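Local coordinates for protein demethylmenaquinone Methyltransferase (Thermus thermophilus, PDB 1J3L) that belongs to the RraA-like family and assembles from three chains, each built round a mixed beta-sheet with short flanking helices, at residues M1-T5 against T6-D10. Residues are numbered along the deposited sequence; the frame is centred on the assembly and turned at random.
Sequences MEART and TDLSD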
ATOM      1  N   MET A   1       3.892 -20.274  15.412  1.00 94.86           N
ATOM      2  CA  MET A   1       3.634 -18.909  15.946  1.00 93.75           C
ATOM      3  C   MET A   1       4.245 -18.727  17.327  1.00 92.81           C
ATOM      4  O   MET A   1       4.525 -19.700  18.035  1.00 88.69           O
ATOM      5  CB  MET A   1       2.127 -18.640  16.004  1.00 99.74           C
ATOM      6  CG  MET A   1       1.473 -18.445  14.639  1.00105.06           C
ATOM      7  SD  MET A   1       1.695 -19.846  13.510  1.00112.09           S
ATOM      8  CE  MET A   1       3.157 -19.331  12.583  1.00103.69           C
ATOM      9  N   GLU A   2       4.459 -17.472  17.707  1.00 87.79           N
ATOM     10  CA  GLU A   2       5.042 -17.172  19.009  1.00 81.58           C
ATOM     11  C   GLU A   2       4.604 -15.790  19.482  1.00 77.54           C
ATOM     12  O   GLU A   2       3.488 -15.367  19.200  1.00 80.43           O
ATOM     13  CB  GLU A   2       6.564 -17.208  18.923  1.00 77.81           C
ATOM     14  CG  GLU A   2       7.153 -16.164  18.000  1.00 81.07           C
ATOM     15  CD  GLU A   2       8.637 -15.988  18.213  1.00 85.13           C
ATOM     16  OE1 GLU A   2       9.399 -16.924  17.895  1.00 85.06           O
ATOM     17  OE2 GLU A   2       9.039 -14.914  18.708  1.00 91.32           O
ATOM     18  N   ALA A   3       5.470 -15.092  20.214  1.00 70.73           N
ATOM     19  CA  ALA A   3       5.153 -13.745  20.685  1.00 63.23           C
ATOM     20  C   ALA A   3       4.389 -12.991  19.617  1.00 57.91           C
ATOM     21  O   ALA A   3       4.483 -13.302  18.428  1.00 60.55           O
ATOM     22  CB  ALA A   3       6.454 -12.996  21.021  1.00 68.60           C
ATOM     23  N   ARG A   4       3.662 -11.980  20.042  1.00 50.12           N
ATOM     24  CA  ARG A   4       2.922 -11.214  19.100  1.00 47.48           C
ATOM     25  C   ARG A   4       2.846  -9.796  19.558  1.00 46.31           C
ATOM     26  O   ARG A   4       2.944  -9.462  20.758  1.00 47.64           O
ATOM     27  CB  ARG A   4       1.496 -11.674  18.940  1.00 43.07           C
ATOM     28  CG  ARG A   4       1.288 -12.706  17.878  1.00 54.99           C
ATOM     29  CD  ARG A   4       1.845 -12.335  16.504  1.00 68.39           C
ATOM     30  NE  ARG A   4       0.835 -12.299  15.441  1.00 68.54           N
ATOM     31  CZ  ARG A   4      -0.158 -13.175  15.293  1.00 75.15           C
ATOM     32  NH1 ARG A   4      -0.308 -14.183  16.143  1.00 63.81           N
ATOM     33  NH2 ARG A   4      -1.018 -13.035  14.292  1.00 79.98           N
ATOM     34  N   THR A   5       2.588  -8.958  18.576  1.00 40.65           N
ATOM     35  CA  THR A   5       2.509  -7.556  18.785  1.00 35.22           C
ATOM     36  C   THR A   5       1.182  -7.316  19.495  1.00 36.98           C
ATOM     37  O   THR A   5       1.157  -6.565  20.456  1.00 26.42           O
ATOM     38  CB  THR A   5       2.645  -6.877  17.391  1.00 33.03           C
ATOM     39  OG1 THR A   5       3.226  -5.573  17.515  1.00 44.96           O
ATOM     40  CG2 THR A   5       1.299  -6.838  16.707  1.00 10.77           C
ATOM     41  N   THR A   6       0.106  -7.942  19.008  1.00 31.55           N
ATOM     42  CA  THR A   6      -1.220  -7.769  19.567  1.00 33.07           C
ATOM     43  C   THR A   6      -1.303  -8.210  21.034  1.00 38.12           C
ATOM     44  O   THR A   6      -1.578  -7.399  21.914  1.00 34.35           O
ATOM     45  CB  THR A   6      -2.270  -8.508  18.692  1.00 24.40           C
ATOM     46  OG1 THR A   6      -1.889  -9.877  18.523  1.00 25.63           O
ATOM     47  CG2 THR A   6      -2.362  -7.855  17.327  1.00 30.10           C
ATOM     48  N   ASP A   7      -1.051  -9.487  21.305  1.00 39.81           N
ATOM     49  CA  ASP A   7      -1.114  -9.988  22.681  1.00 40.45           C
ATOM     50  C   ASP A   7      -0.361  -9.084  23.634  1.00 43.91           C
ATOM     51  O   ASP A   7      -0.912  -8.601  24.623  1.00 54.69           O
ATOM     52  CB  ASP A   7      -0.516 -11.395  22.799  1.00 37.33           C
ATOM     53  CG  ASP A   7      -1.133 -12.372  21.832  1.00 40.80           C
ATOM     54  OD1 ASP A   7      -2.297 -12.160  21.445  1.00 31.00           O
ATOM     55  OD2 ASP A   7      -0.454 -13.358  21.469  1.00 42.15           O
ATOM     56  N   LEU A   8       0.910  -8.863  23.327  1.00 40.04           N
ATOM     57  CA  LEU A   8       1.756  -8.036  24.163  1.00 39.32           C
ATOM     58  C   LEU A   8       1.249  -6.611  24.272  1.00 37.34           C
ATOM     59  O   LEU A   8       1.558  -5.908  25.233  1.00 42.56           O
ATOM     60  CB  LEU A   8       3.198  -8.082  23.649  1.00 37.43           C
ATOM     61  CG  LEU A   8       3.811  -9.473  23.855  1.00 44.49           C
ATOM     62  CD1 LEU A   8       5.227  -9.513  23.329  1.00 41.47           C
ATOM     63  CD2 LEU A   8       3.796  -9.822  25.341  1.00 39.60           C
ATOM     64  N   SER A   9       0.464  -6.175  23.295  1.00 36.62           N
ATOM     65  CA  SER A   9      -0.082  -4.826  23.363  1.00 38.96           C
ATOM     66  C   SER A   9      -1.137  -4.806  24.466  1.00 39.95           C
ATOM     67  O   SER A   9      -1.279  -3.812  25.180  1.00 44.39           O
ATOM     68  CB  SER A   9      -0.717  -4.418  22.037  1.00 37.87           C
ATOM     69  OG  SER A   9      -1.204  -3.090  22.117  1.00 43.83           O
ATOM     70  N   ASP A  10      -1.874  -5.908  24.603  1.00 34.69           N
ATOM     71  CA  ASP A  10      -2.906  -6.012  25.633  1.00 38.19           C
ATOM     72  C   ASP A  10      -2.242  -6.031  27.014  1.00 35.44           C
ATOM     73  O   ASP A  10      -2.639  -5.291  27.916  1.00 33.22           O
ATOM     74  CB  ASP A  10      -3.739  -7.287  25.443  1.00 30.87           C
ATOM     75  CG  ASP A  10      -4.339  -7.396  24.050  1.00 40.95           C
ATOM     76  OD1 ASP A  10      -4.609  -6.345  23.424  1.00 36.18           O
ATOM     77  OD2 ASP A  10      -4.554  -8.537  23.586  1.00 40.37           O
TER
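The carbonyl oxygen of T5 takes a weak hydrogen bond from the amide of S9, N to O 2.9 Å, bent to 124° at the hydrogen. One residue earlier, O of R4 receives N of L8 in a second weak bond, longer at 3.3 Å but straighter. Both are i to i+4 bonds and wind the chain into its first helical turn. L8 also lays its side chain against the R4 carbonyl: CB lies 3.2 Å from O. With CG beside its own backbone N (chi1 -68°), the leucine runs back toward the start of the helix, where CD1 reaches CB of A3 at 4.4 Å. Both touch L144 of strand 142-146; L8, branched, apolar and buried, also packs on L151, while the small A3 adds a single methyl at the edge.

Just ahead of the helix, R4 meets D7 of its first turn through its aliphatic root, OD2 of D7 standing 3.6 Å from CB of R4. The chain of R4 then bends at chi2 and chi3 and carries the guanidinium away to a salt bridge between NH2 and E147. NH1 of R4 stays 5.4 Å from OD2 of D7, so they are not paired, and any attraction across that gap is probably weak. The negative D7 probably also favours the positive end of the helix dipole. T5 and T6, buried, small and beta-branched, both touch D148, and T5 also L151; their CG2 methyls lie 3.8 Å apart, while the amide of T5 is bonded to D146. R4 holds the N-cap position, and the whole is the N-terminal start of an alpha-helix, here helix 5-11, packed on strands 142-146 and 149-153.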